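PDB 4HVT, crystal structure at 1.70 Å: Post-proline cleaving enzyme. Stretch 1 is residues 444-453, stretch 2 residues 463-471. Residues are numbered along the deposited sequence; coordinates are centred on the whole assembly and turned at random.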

# COMPACT_ATOMS: atom_id res chain seq x y z
N SER A 444 -24.76 7.96 -8.60
CA SER A 444 -24.00 7.15 -9.56
C SER A 444 -24.57 7.18 -11.00
O SER A 444 -23.81 7.09 -11.96
CB SER A 444 -23.90 5.72 -9.01
OG SER A 444 -23.38 5.78 -7.68
N GLU A 445 -25.89 7.34 -11.14
CA GLU A 445 -26.54 7.41 -12.45
C GLU A 445 -26.16 8.64 -13.26
O GLU A 445 -26.44 8.67 -14.44
CB GLU A 445 -28.07 7.34 -12.30
CG GLU A 445 -28.57 5.96 -11.97
CD GLU A 445 -30.02 5.74 -12.35
OE1 GLU A 445 -30.68 6.66 -12.91
OE2 GLU A 445 -30.53 4.62 -12.07
N ASN A 446 -25.57 9.66 -12.63
CA ASN A 446 -25.13 10.84 -13.38
C ASN A 446 -23.76 10.61 -14.00
O ASN A 446 -23.27 11.51 -14.67
CB ASN A 446 -25.00 12.09 -12.50
CG ASN A 446 -26.31 12.65 -12.09
OD1 ASN A 446 -27.34 12.33 -12.68
ND2 ASN A 446 -26.29 13.54 -11.08
N TYR A 447 -23.16 9.43 -13.73
CA TYR A 447 -21.80 9.09 -14.23
C TYR A 447 -21.71 7.82 -15.08
O TYR A 447 -22.60 6.96 -15.07
CB TYR A 447 -20.87 9.00 -13.02
CG TYR A 447 -20.91 10.24 -12.22
CD1 TYR A 447 -20.10 11.34 -12.54
CD2 TYR A 447 -21.84 10.39 -11.19
CE1 TYR A 447 -20.19 12.54 -11.84
CE2 TYR A 447 -21.94 11.59 -10.47
CZ TYR A 447 -21.11 12.65 -10.78
OH TYR A 447 -21.25 13.82 -10.06
N VAL A 448 -20.62 7.71 -15.83
CA VAL A 448 -20.35 6.54 -16.64
C VAL A 448 -18.99 6.01 -16.23
O VAL A 448 -18.05 6.79 -16.05
CB VAL A 448 -20.30 6.89 -18.14
CG1 VAL A 448 -19.99 5.62 -18.95
CG2 VAL A 448 -21.61 7.49 -18.59
N LEU A 449 -18.92 4.70 -16.12
CA LEU A 449 -17.71 3.94 -15.89
C LEU A 449 -17.54 3.02 -17.09
O LEU A 449 -18.38 2.10 -17.32
CB LEU A 449 -17.83 3.13 -14.59
CG LEU A 449 -16.74 2.06 -14.38
CD1 LEU A 449 -15.34 2.71 -14.41
CD2 LEU A 449 -16.95 1.29 -13.10
N GLU A 450 -16.46 3.23 -17.87
CA GLU A 450 -16.17 2.35 -18.99
C GLU A 450 -14.83 1.65 -18.79
O GLU A 450 -13.82 2.29 -18.47
CB GLU A 450 -16.10 3.13 -20.29
CG GLU A 450 -17.39 3.50 -20.95
CD GLU A 450 -17.08 4.14 -22.29
OE1 GLU A 450 -17.30 5.35 -22.42
OE2 GLU A 450 -16.53 3.42 -23.17
N GLN A 451 -14.82 0.36 -19.08
CA GLN A 451 -13.55 -0.39 -19.14
C GLN A 451 -13.15 -0.55 -20.57
O GLN A 451 -13.93 -1.05 -21.39
CB GLN A 451 -13.69 -1.75 -18.45
CG GLN A 451 -12.42 -2.54 -18.52
CD GLN A 451 -12.47 -3.81 -17.71
OE1 GLN A 451 -13.45 -4.08 -16.96
NE2 GLN A 451 -11.42 -4.62 -17.86
N LYS A 452 -12.02 0.02 -20.92
CA LYS A 452 -11.55 0.09 -22.26
C LYS A 452 -10.15 -0.51 -22.37
O LYS A 452 -9.57 -0.96 -21.38
CB LYS A 452 -11.57 1.58 -22.67
CG LYS A 452 -12.97 2.20 -22.76
CD LYS A 452 -12.93 3.70 -23.00
CE LYS A 452 -12.62 4.04 -24.45
NZ LYS A 452 -13.87 4.16 -25.25
N GLU A 453 -9.65 -0.63 -23.60
CA GLU A 453 -8.26 -1.06 -23.87
C GLU A 453 -7.55 -0.22 -24.89
O GLU A 453 -8.11 0.19 -25.87
CB GLU A 453 -8.21 -2.49 -24.34
CG GLU A 453 -8.82 -3.48 -23.33
CD GLU A 453 -8.67 -4.92 -23.77
OE1 GLU A 453 -8.67 -5.16 -25.02
OE2 GLU A 453 -8.52 -5.81 -22.87
N PRO A 463 -5.47 -2.48 -20.37
CA PRO A 463 -6.74 -2.02 -19.84
C PRO A 463 -6.63 -0.61 -19.30
O PRO A 463 -5.59 -0.21 -18.77
CB PRO A 463 -7.01 -2.94 -18.65
CG PRO A 463 -6.12 -4.10 -18.83
CD PRO A 463 -4.91 -3.57 -19.57
N TYR A 464 -7.72 0.12 -19.41
CA TYR A 464 -7.89 1.32 -18.64
C TYR A 464 -9.36 1.56 -18.31
O TYR A 464 -10.27 1.09 -19.01
CB TYR A 464 -7.27 2.55 -19.32
CG TYR A 464 -7.87 3.03 -20.63
CD1 TYR A 464 -7.46 2.49 -21.86
CD2 TYR A 464 -8.76 4.06 -20.65
CE1 TYR A 464 -7.95 2.95 -23.09
CE2 TYR A 464 -9.25 4.54 -21.86
CZ TYR A 464 -8.83 4.00 -23.08
OH TYR A 464 -9.42 4.51 -24.26
N PHE A 465 -9.56 2.27 -17.21
CA PHE A 465 -10.85 2.65 -16.66
C PHE A 465 -11.09 4.14 -16.82
O PHE A 465 -10.27 5.00 -16.40
CB PHE A 465 -10.95 2.20 -15.22
CG PHE A 465 -10.98 0.71 -15.10
CD1 PHE A 465 -12.16 0.01 -15.16
CD2 PHE A 465 -9.80 0.01 -14.99
CE1 PHE A 465 -12.18 -1.39 -15.08
CE2 PHE A 465 -9.77 -1.35 -14.95
CZ PHE A 465 -10.97 -2.09 -14.94
N LEU A 466 -12.21 4.45 -17.47
CA LEU A 466 -12.56 5.79 -17.81
C LEU A 466 -13.86 6.15 -17.05
O LEU A 466 -14.86 5.41 -17.16
CB LEU A 466 -12.82 5.83 -19.30
CG LEU A 466 -13.41 7.12 -19.84
CD1 LEU A 466 -12.51 8.34 -19.72
CD2 LEU A 466 -13.80 6.90 -21.31
N VAL A 467 -13.86 7.25 -16.29
CA VAL A 467 -15.03 7.72 -15.54
C VAL A 467 -15.30 9.18 -15.91
O VAL A 467 -14.38 10.02 -15.93
CB VAL A 467 -14.81 7.64 -14.02
CG1 VAL A 467 -15.97 8.28 -13.23
CG2 VAL A 467 -14.68 6.20 -13.61
N TYR A 468 -16.55 9.49 -16.23
CA TYR A 468 -16.91 10.85 -16.62
C TYR A 468 -18.35 11.14 -16.23
O TYR A 468 -19.15 10.24 -15.86
CB TYR A 468 -16.68 11.13 -18.13
CG TYR A 468 -17.43 10.24 -19.09
CD1 TYR A 468 -16.87 9.05 -19.58
CD2 TYR A 468 -18.68 10.61 -19.55
CE1 TYR A 468 -17.57 8.27 -20.50
CE2 TYR A 468 -19.37 9.82 -20.45
CZ TYR A 468 -18.79 8.67 -20.94
OH TYR A 468 -19.55 7.89 -21.80
N LYS A 469 -18.66 12.42 -16.26
CA LYS A 469 -20.04 12.85 -15.94
C LYS A 469 -20.93 12.79 -17.20
O LYS A 469 -20.53 13.22 -18.26
CB LYS A 469 -19.99 14.25 -15.35
CG LYS A 469 -21.25 14.66 -14.60
CD LYS A 469 -21.11 16.09 -14.08
CE LYS A 469 -22.33 16.56 -13.30
NZ LYS A 469 -22.01 17.70 -12.39
N LYS A 470 -22.13 12.24 -17.10
CA LYS A 470 -23.00 12.18 -18.27
C LYS A 470 -23.27 13.58 -18.79
O LYS A 470 -23.46 14.55 -18.02
CB LYS A 470 -24.31 11.48 -17.96
CG LYS A 470 -24.18 9.97 -17.89
CD LYS A 470 -25.47 9.30 -17.51
CE LYS A 470 -25.24 7.85 -17.15
NZ LYS A 470 -26.54 7.17 -16.93
N GLY A 471 -23.22 13.71 -20.10
CA GLY A 471 -23.50 14.99 -20.73
C GLY A 471 -22.28 15.72 -21.23
O GLY A 471 -22.43 16.69 -21.96
O HOH W 1 -9.39 2.80 -26.35

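Two antiparallel strands, 447-453 and 463-469, lie side by side in this post-proline cleaving enzyme, and a ladder of backbone hydrogen bonds joins them. Three residue pairs exchange hydrogen bonds in both directions. In the central pair, Glu 450 N donates to Leu 466 O at 2.8 Å and Leu 466 N returns a bond to Glu 450 O at 2.9 Å, both nearly linear. Toward one end, Lys 452 N reaches Tyr 464 O at 2.8 Å while Tyr 464 N reaches Lys 452 O at 2.9 Å; toward the other, Val 448 N meets Tyr 468 O at 2.9 Å and Tyr 468 N meets Val 448 O at 3.1 Å. Between these pairs the alpha carbons come closer, and their hydrogens point at carbonyls across the gap, as where Val 467 CA lies 3.2 Å from Val 448 O. Pro 463 fits such a position: a proline nitrogen has no hydrogen to donate, and here none is asked for, while Pro 463 CA approaches Lys 452 O at 3.4 Å.

The pairing outlasts the strands. Lys 470 N donates to Asn 446 O at 2.8 Å with good geometry, and the extended side chain of Lys 470 carries its ammonium back to the 3-10 segment, where Lys 470 NZ makes a weak hydrogen bond to Glu 445 O at 2.9 Å. A long, flexible side chain suits this exposed place, since its methylene groups can also pack: Lys 470 CG touches Val 448 CG2 at 3.6 Å.

Side chains alternate between the two faces of the sheet. On the face bearing Val 448, Glu 450, Lys 452, Tyr 464, Leu 466 and Tyr 468, both tyrosines adopt the p rotamer, which lays each ring across its partner on the neighbouring strand. Val 448 CB sits 3.9 Å from the centroid of the Tyr 468 ring, and Lys 452 CB 3.8 Å from that of Tyr 464, each over a ring face in a CH-pi contact. Leu 466 lies between these aromatic pairs, Leu 466 CD2 being 3.7 Å from Lys 452 CD, so the lysine offers its aliphatic stem to an apolar neighbour. The charged end of Lys 452 turns to Glu 450, where Lys 452 NZ lies 3.5 Å from Glu 450 OE2 in a salt bridge within the strand. Glu 450 OE1 also accepts a weak hydrogen bond from Tyr 468 OH at 3.4 Å, at the edge of that ring. The hydroxyl of Tyr 464 is served by a water, which accepts from Tyr 464 OH at 2.7 Å and donates to Glu 453 O at 2.9 Å, bridging the strands.

The opposite face is more hydrocarbon in character near its middle. Leu 449 CD1 packs against Val 467 CG2 at 3.6 Å and meets the edge of the Phe 465 ring, where Leu 449 CD1 is 4.2 Å from Phe 465 CD1. Beyond Val 467, Tyr 447 CE1 rests 3.6 Å from Lys 469 CG, using that lysine's aliphatic stem. Pro 463, Tyr 464, Phe 465, Leu 466 and Val 467 are buried in the structure as a whole, as is Tyr 447 on the other strand, so the apolar and aromatic types of 463-467 suit their place. In all, the stretches bury 994 Å² between them, counting both sides.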